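Local structure of polycyclic ketone monooxygenase (Myceliophthora thermophila, 5MQ6) at residues A[72-85]-A[210-223]. The protein catalyses Baeyer-Villiger oxidation with an FAD cofactor, inserting one oxygen atom beside the carbonyl of ketones, especially polycyclic ones, to give esters or lactones. Numbering follows the deposited sequence. Where two conformers were deposited one is given.
Sequences PVKDGSRYKFIILG and RELKLQARYVLLAS. With FAD (flavin-adenine dinucleotide), chain B.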
loop_
_atom_site.group_PDB
_atom_site.type_symbol
_atom_site.label_atom_id
_atom_site.label_comp_id
_atom_site.label_asym_id
_atom_site.label_seq_id
_atom_site.Cartn_x
_atom_site.Cartn_y
_atom_site.Cartn_z
ATOM N N PRO A 72 -12.361 14.933 25.273
ATOM C CA PRO A 72 -11.011 14.649 24.804
ATOM C C PRO A 72 -10.399 13.457 25.496
ATOM O O PRO A 72 -10.736 13.126 26.630
ATOM C CB PRO A 72 -10.230 15.915 25.157
ATOM C CG PRO A 72 -11.276 16.911 25.562
ATOM C CD PRO A 72 -12.391 16.105 26.145
ATOM N N VAL A 73 -9.508 12.794 24.806
ATOM C CA VAL A 73 -8.660 11.773 25.432
ATOM C C VAL A 73 -7.694 12.443 26.423
ATOM O O VAL A 73 -7.009 13.451 26.122
ATOM C CB VAL A 73 -7.910 10.915 24.386
ATOM C CG1 VAL A 73 -6.828 10.058 25.023
ATOM C CG2 VAL A 73 -8.896 10.050 23.654
ATOM N N LYS A 74 -7.623 11.873 27.631
ATOM C CA LYS A 74 -6.753 12.474 28.650
ATOM C C LYS A 74 -5.318 12.045 28.534
ATOM O O LYS A 74 -5.035 10.858 28.240
ATOM C CB LYS A 74 -7.237 12.138 30.043
ATOM C CG LYS A 74 -8.648 12.557 30.319
ATOM C CD LYS A 74 -9.043 11.941 31.627
ATOM C CE LYS A 74 -10.157 12.704 32.241
ATOM N NZ LYS A 74 -11.387 11.912 32.168
ATOM N N ASP A 75 -4.425 12.992 28.772
ATOM C CA ASP A 75 -3.009 12.700 28.921
ATOM C C ASP A 75 -2.842 11.692 30.073
ATOM O O ASP A 75 -3.557 11.751 31.045
ATOM C CB ASP A 75 -2.250 14.007 29.162
ATOM C CG ASP A 75 -0.747 13.904 29.024
ATOM O OD1 ASP A 75 -0.221 12.885 28.547
ATOM O OD2 ASP A 75 -0.065 14.916 29.405
ATOM N N GLY A 76 -1.950 10.718 29.878
ATOM C CA GLY A 76 -1.714 9.632 30.833
ATOM C C GLY A 76 -2.654 8.459 30.914
ATOM O O GLY A 76 -2.582 7.698 31.840
ATOM N N SER A 77 -3.576 8.393 29.993
ATOM C CA SER A 77 -4.516 7.304 29.799
ATOM C C SER A 77 -3.844 5.940 29.498
ATOM O O SER A 77 -2.818 5.916 28.867
ATOM C CB SER A 77 -5.444 7.679 28.626
ATOM O OG SER A 77 -6.453 8.466 29.116
ATOM N N ARG A 78 -4.455 4.843 29.981
ATOM C CA ARG A 78 -3.946 3.462 29.878
ATOM C C ARG A 78 -5.000 2.598 29.231
ATOM O O ARG A 78 -6.190 2.703 29.559
ATOM C CB ARG A 78 -3.671 2.859 31.260
ATOM C CG ARG A 78 -2.547 3.550 31.950
ATOM C CD ARG A 78 -2.221 2.938 33.324
ATOM N NE ARG A 78 -0.834 3.279 33.526
ATOM C CZ ARG A 78 -0.071 2.801 34.468
ATOM N NH1 ARG A 78 -0.566 1.925 35.349
ATOM N NH2 ARG A 78 1.171 3.233 34.533
ATOM N N TYR A 79 -4.579 1.708 28.343
ATOM C CA TYR A 79 -5.493 0.869 27.616
ATOM C C TYR A 79 -4.914 -0.537 27.589
ATOM O O TYR A 79 -3.737 -0.737 27.912
ATOM C CB TYR A 79 -5.665 1.354 26.173
ATOM C CG TYR A 79 -6.177 2.754 26.105
ATOM C CD1 TYR A 79 -5.314 3.792 26.164
ATOM C CD2 TYR A 79 -7.535 3.029 26.132
ATOM C CE1 TYR A 79 -5.768 5.103 26.181
ATOM C CE2 TYR A 79 -8.015 4.355 26.171
ATOM C CZ TYR A 79 -7.113 5.383 26.166
ATOM O OH TYR A 79 -7.485 6.728 26.221
ATOM N N LYS A 80 -5.712 -1.519 27.196
ATOM C CA LYS A 80 -5.141 -2.875 27.058
ATOM C C LYS A 80 -4.375 -2.925 25.716
ATOM O O LYS A 80 -3.220 -3.263 25.690
ATOM C CB LYS A 80 -6.268 -3.901 27.147
ATOM C CG LYS A 80 -5.877 -5.394 27.073
ATOM C CD LYS A 80 -7.119 -6.236 27.301
ATOM C CE LYS A 80 -6.722 -7.740 27.428
ATOM N NZ LYS A 80 -7.949 -8.545 27.538
ATOM N N PHE A 81 -5.077 -2.640 24.604
ATOM C CA PHE A 81 -4.514 -2.597 23.264
ATOM C C PHE A 81 -4.559 -1.140 22.712
ATOM O O PHE A 81 -5.599 -0.461 22.747
ATOM C CB PHE A 81 -5.334 -3.471 22.285
ATOM C CG PHE A 81 -5.347 -4.909 22.644
ATOM C CD1 PHE A 81 -4.303 -5.740 22.284
ATOM C CD2 PHE A 81 -6.388 -5.449 23.409
ATOM C CE1 PHE A 81 -4.286 -7.069 22.672
ATOM C CE2 PHE A 81 -6.362 -6.800 23.807
ATOM C CZ PHE A 81 -5.277 -7.596 23.452
ATOM N N ILE A 82 -3.436 -0.697 22.190
ATOM C CA ILE A 82 -3.425 0.429 21.250
ATOM C C ILE A 82 -3.155 -0.092 19.858
ATOM O O ILE A 82 -2.170 -0.793 19.586
ATOM C CB ILE A 82 -2.493 1.568 21.643
ATOM C CG1 ILE A 82 -3.074 2.267 22.914
ATOM C CG2 ILE A 82 -2.409 2.567 20.446
ATOM C CD1 ILE A 82 -2.049 3.164 23.607
ATOM N N ILE A 83 -4.068 0.278 18.975
ATOM C CA ILE A 83 -3.930 0.034 17.539
ATOM C C ILE A 83 -3.553 1.333 16.805
ATOM O O ILE A 83 -4.278 2.311 16.913
ATOM C CB ILE A 83 -5.248 -0.490 16.963
ATOM C CG1 ILE A 83 -5.587 -1.848 17.644
ATOM C CG2 ILE A 83 -5.158 -0.651 15.420
ATOM C CD1 ILE A 83 -6.983 -2.361 17.335
ATOM N N LEU A 84 -2.457 1.310 16.053
ATOM C CA LEU A 84 -2.061 2.475 15.276
ATOM C C LEU A 84 -2.580 2.242 13.888
ATOM O O LEU A 84 -2.205 1.269 13.214
ATOM C CB LEU A 84 -0.545 2.653 15.269
ATOM C CG LEU A 84 0.097 3.937 14.760
ATOM C CD1 LEU A 84 1.535 4.083 15.230
ATOM C CD2 LEU A 84 0.201 3.902 13.255
ATOM N N GLY A 85 -3.522 3.095 13.502
ATOM C CA GLY A 85 -4.207 2.984 12.267
ATOM C C GLY A 85 -5.664 2.562 12.411
ATOM O O GLY A 85 -5.933 1.565 13.045
ATOM N N ARG A 210 -2.471 19.123 21.244
ATOM C CA ARG A 210 -2.369 18.533 22.608
ATOM C C ARG A 210 -1.281 17.460 22.542
ATOM O O ARG A 210 -1.262 16.654 21.613
ATOM C CB ARG A 210 -3.696 17.920 22.960
ATOM C CG ARG A 210 -4.746 19.000 23.171
ATOM C CD ARG A 210 -6.102 18.428 23.352
ATOM N NE ARG A 210 -6.194 17.876 24.700
ATOM C CZ ARG A 210 -6.445 16.617 25.059
ATOM N NH1 ARG A 210 -6.666 15.667 24.175
ATOM N NH2 ARG A 210 -6.484 16.328 26.389
ATOM N N GLU A 211 -0.310 17.519 23.424
ATOM C CA GLU A 211 0.669 16.509 23.551
ATOM C C GLU A 211 0.096 15.497 24.524
ATOM O O GLU A 211 -0.371 15.886 25.621
ATOM C CB GLU A 211 1.936 17.092 24.070
ATOM C CG GLU A 211 2.534 18.039 23.043
ATOM C CD GLU A 211 3.076 17.351 21.808
ATOM O OE1 GLU A 211 3.747 16.329 21.884
ATOM O OE2 GLU A 211 2.830 17.860 20.743
ATOM N N LEU A 212 0.094 14.219 24.099
ATOM C CA LEU A 212 -0.436 13.111 24.894
ATOM C C LEU A 212 0.578 11.993 25.048
ATOM O O LEU A 212 1.349 11.719 24.088
ATOM C CB LEU A 212 -1.748 12.571 24.350
ATOM C CG LEU A 212 -2.854 13.589 24.147
ATOM C CD1 LEU A 212 -3.818 12.991 23.124
ATOM C CD2 LEU A 212 -3.615 13.864 25.409
ATOM N N LYS A 213 0.600 11.436 26.282
ATOM C CA LYS A 213 1.292 10.220 26.596
ATOM C C LYS A 213 0.266 9.144 26.912
ATOM O O LYS A 213 -0.539 9.304 27.838
ATOM C CB LYS A 213 2.218 10.400 27.740
ATOM C CG LYS A 213 3.031 9.134 28.051
ATOM C CD LYS A 213 4.126 9.398 29.067
ATOM C CE LYS A 213 4.440 8.155 29.815
ATOM N NZ LYS A 213 5.691 8.350 30.553
ATOM N N LEU A 214 0.284 8.058 26.134
ATOM C CA LEU A 214 -0.737 7.030 26.271
ATOM C C LEU A 214 -0.044 5.748 26.514
ATOM O O LEU A 214 0.980 5.524 25.908
ATOM C CB LEU A 214 -1.581 6.925 25.042
ATOM C CG LEU A 214 -2.207 8.193 24.554
ATOM C CD1 LEU A 214 -2.852 8.067 23.197
ATOM C CD2 LEU A 214 -3.250 8.676 25.553
ATOM N N GLN A 215 -0.595 4.931 27.409
ATOM C CA GLN A 215 0.008 3.655 27.699
ATOM C C GLN A 215 -0.835 2.453 27.364
ATOM O O GLN A 215 -2.045 2.527 27.359
ATOM C CB GLN A 215 0.435 3.588 29.144
ATOM C CG GLN A 215 1.548 4.597 29.480
ATOM C CD GLN A 215 2.032 4.430 30.891
ATOM O OE1 GLN A 215 1.294 4.611 31.861
ATOM N NE2 GLN A 215 3.277 4.027 31.012
ATOM N N ALA A 216 -0.182 1.352 27.046
ATOM C CA ALA A 216 -0.901 0.117 26.711
ATOM C C ALA A 216 -0.114 -1.110 27.045
ATOM O O ALA A 216 1.096 -1.071 26.970
ATOM C CB ALA A 216 -1.243 0.090 25.218
ATOM N N ARG A 217 -0.789 -2.238 27.217
ATOM C CA ARG A 217 -0.075 -3.535 27.428
ATOM C C ARG A 217 0.479 -4.045 26.112
ATOM O O ARG A 217 1.537 -4.569 26.070
ATOM C CB ARG A 217 -1.079 -4.581 27.990
ATOM C CG ARG A 217 -1.587 -4.171 29.374
ATOM C CD ARG A 217 -2.541 -5.273 29.808
ATOM N NE ARG A 217 -3.077 -5.067 31.090
ATOM C CZ ARG A 217 -3.976 -5.824 31.679
ATOM N NH1 ARG A 217 -4.403 -6.936 31.117
ATOM N NH2 ARG A 217 -4.365 -5.485 32.897
ATOM N N TYR A 218 -0.280 -3.879 25.037
ATOM C CA TYR A 218 0.078 -4.279 23.717
ATOM C C TYR A 218 -0.047 -3.129 22.725
ATOM O O TYR A 218 -1.059 -2.324 22.809
ATOM C CB TYR A 218 -0.926 -5.326 23.281
ATOM C CG TYR A 218 -0.834 -6.695 23.870
ATOM C CD1 TYR A 218 0.023 -7.678 23.338
ATOM C CD2 TYR A 218 -1.663 -7.079 24.935
ATOM C CE1 TYR A 218 0.033 -8.989 23.814
ATOM C CE2 TYR A 218 -1.625 -8.370 25.411
ATOM C CZ TYR A 218 -0.815 -9.308 24.862
ATOM O OH TYR A 218 -0.867 -10.568 25.452
ATOM N N VAL A 219 0.879 -3.092 21.773
ATOM C CA VAL A 219 0.749 -2.155 20.655
ATOM C C VAL A 219 0.699 -2.947 19.369
ATOM O O VAL A 219 1.539 -3.712 19.103
ATOM C CB VAL A 219 1.892 -1.136 20.601
ATOM C CG1 VAL A 219 1.877 -0.279 19.304
ATOM C CG2 VAL A 219 1.891 -0.263 21.845
ATOM N N LEU A 220 -0.331 -2.734 18.581
ATOM C CA LEU A 220 -0.529 -3.404 17.291
ATOM C C LEU A 220 -0.407 -2.334 16.157
ATOM O O LEU A 220 -1.245 -1.435 16.053
ATOM C CB LEU A 220 -1.927 -3.952 17.324
ATOM C CG LEU A 220 -2.259 -5.183 18.141
ATOM C CD1 LEU A 220 -1.268 -5.779 19.018
ATOM C CD2 LEU A 220 -3.695 -5.395 18.430
ATOM N N LEU A 221 0.582 -2.445 15.299
ATOM C CA LEU A 221 0.723 -1.461 14.221
ATOM C C LEU A 221 -0.028 -1.930 12.976
ATOM O O LEU A 221 0.227 -3.012 12.457
ATOM C CB LEU A 221 2.163 -1.246 13.875
ATOM C CG LEU A 221 3.069 -0.850 15.007
ATOM C CD1 LEU A 221 4.444 -0.729 14.404
ATOM C CD2 LEU A 221 2.750 0.379 15.829
ATOM N N ALA A 222 -0.964 -1.115 12.502
ATOM C CA ALA A 222 -1.570 -1.293 11.164
ATOM C C ALA A 222 -1.406 0.070 10.444
ATOM O O ALA A 222 -2.342 0.749 10.023
ATOM C CB ALA A 222 -3.032 -1.697 11.322
ATOM N N SER A 223 -0.156 0.449 10.307
ATOM C CA SER A 223 0.246 1.831 9.950
ATOM C C SER A 223 0.265 1.994 8.461
ATOM O O SER A 223 0.574 3.119 7.974
ATOM C CB SER A 223 1.641 2.109 10.496
ATOM O OG SER A 223 2.622 1.284 9.866
HETATM P PA FAD B . -3.943 2.519 5.681
HETATM O O1A FAD B . -2.807 3.246 5.043
HETATM O O2A FAD B . -5.276 2.371 4.970
HETATM O O5B FAD B . -4.240 3.215 7.098
HETATM C C5B FAD B . -3.194 3.492 7.967
HETATM C C4B FAD B . -3.493 4.798 8.674
HETATM O O4B FAD B . -2.509 4.936 9.716
HETATM C C3B FAD B . -3.408 6.059 7.819
HETATM O O3B FAD B . -4.501 6.897 8.094
HETATM C C2B FAD B . -2.128 6.708 8.264
HETATM O O2B FAD B . -2.151 8.108 8.123
HETATM C C1B FAD B . -2.061 6.266 9.710
HETATM N N9A FAD B . -0.735 6.362 10.268
HETATM C C8A FAD B . 0.409 5.832 9.749
HETATM N N7A FAD B . 1.420 6.178 10.540
HETATM C C5A FAD B . 0.979 6.939 11.555
HETATM C C6A FAD B . 1.602 7.572 12.731
HETATM N N6A FAD B . 2.886 7.555 13.021
HETATM N N1A FAD B . 0.747 8.166 13.524
HETATM C C2A FAD B . -0.581 8.250 13.274
HETATM N N3A FAD B . -1.237 7.733 12.261
HETATM C C4A FAD B . -0.451 7.074 11.353
HETATM N N1 FAD B . -4.734 -2.087 -2.167
HETATM C C2 FAD B . -5.446 -3.156 -2.654
HETATM O O2 FAD B . -5.217 -4.291 -2.257
HETATM N N3 FAD B . -6.405 -2.975 -3.573
HETATM C C4 FAD B . -6.674 -1.741 -4.030
HETATM O O4 FAD B . -7.565 -1.640 -4.863
HETATM C C4X FAD B . -5.970 -0.530 -3.576
HETATM N N5 FAD B . -6.199 0.746 -4.036
HETATM C C5X FAD B . -5.464 1.761 -3.518
HETATM C C6 FAD B . -5.672 3.144 -3.996
HETATM C C7 FAD B . -4.821 4.176 -3.374
HETATM C C7M FAD B . -4.952 5.626 -3.781
HETATM C C8 FAD B . -3.787 3.861 -2.345
HETATM C C8M FAD B . -2.904 4.920 -1.689
HETATM C C9 FAD B . -3.613 2.554 -1.932
HETATM C C9A FAD B . -4.406 1.505 -2.477
HETATM N N10 FAD B . -4.165 0.193 -2.035
HETATM C C10 FAD B . -4.960 -0.831 -2.559
HETATM C "C1'" FAD B . -3.194 -0.125 -0.963
HETATM C "C2'" FAD B . -3.923 0.236 0.398
HETATM O "O2'" FAD B . -3.070 1.094 1.168
HETATM C "C3'" FAD B . -4.387 -1.002 1.240
HETATM O "O3'" FAD B . -5.294 -1.785 0.460
HETATM C "C4'" FAD B . -5.189 -0.722 2.533
HETATM O "O4'" FAD B . -6.210 0.366 2.427
HETATM C "C5'" FAD B . -4.221 -0.454 3.703
HETATM O "O5'" FAD B . -4.989 -0.608 4.937
HETATM P P FAD B . -4.116 -0.275 6.262
HETATM O O1P FAD B . -5.190 -0.010 7.379
HETATM O O2P FAD B . -3.047 -1.373 6.355
HETATM O O3P FAD B . -3.259 1.083 5.901
HETATM O O HOH W 1 1.060 16.975 27.633
#
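I82, Q215 and L84 have the largest shares of the surface buried where strand 78-84 runs parallel to strands 210-216 and 218-221. Between 81-84 and 218-221 the backbone ladder is regular, as in I82 N to Y218 O at 2.9 Å and L220 N to I82 O at 2.9 Å. With CG1 of I82 anti to its carbonyl carbon (chi1 -69°), the long branch reaches back to A216 and L214, before the corner, and CD1 lies 3.6 Å from CB of A216. The beta-branched isoleucine suits an extended strand, and the small alanine leaves room for its end. L84 sits on the same face: its CD1 touches CD2 of L221, while CD2 spreads against the FAD adenine, 3.6 Å from C5A, and against CB of S223. F81 and Y218, on the other face, lie side by side, planes 17° apart but offset, with centroids 5.0 Å apart, so little of one ring lies over the other.

Before the corner, the polar side chains of R78 and Q215 extend alongside each other. NE and NH2 of R78 both hold OE1 of Q215, each at 3.0 Å and from the same face of the amide, while NE2 turns to S196 of strand 194-201. Farther out, both terminal nitrogens of R210, NH1 and NH2, donate to V73 O, at 3.0 and 2.9 Å, the oxygen lying in the guanidinium plane; P72 CB covers one face, and E201 forms a salt bridge to NH1. With an alanine here both donors go, and V73 O would probably lose its tie to strand 210-216, and E201 this salt-bridge partner.

G85, where a CB would clash with A222 O, is consistent with the first glycine of a Rossmann-type GxGxxG turn. Thus polar side-chain grips add to backbone bonds and V73-L214 packing at the outer end, while apolar branches and a side-chain-free glycine receive the adenosine part of FAD.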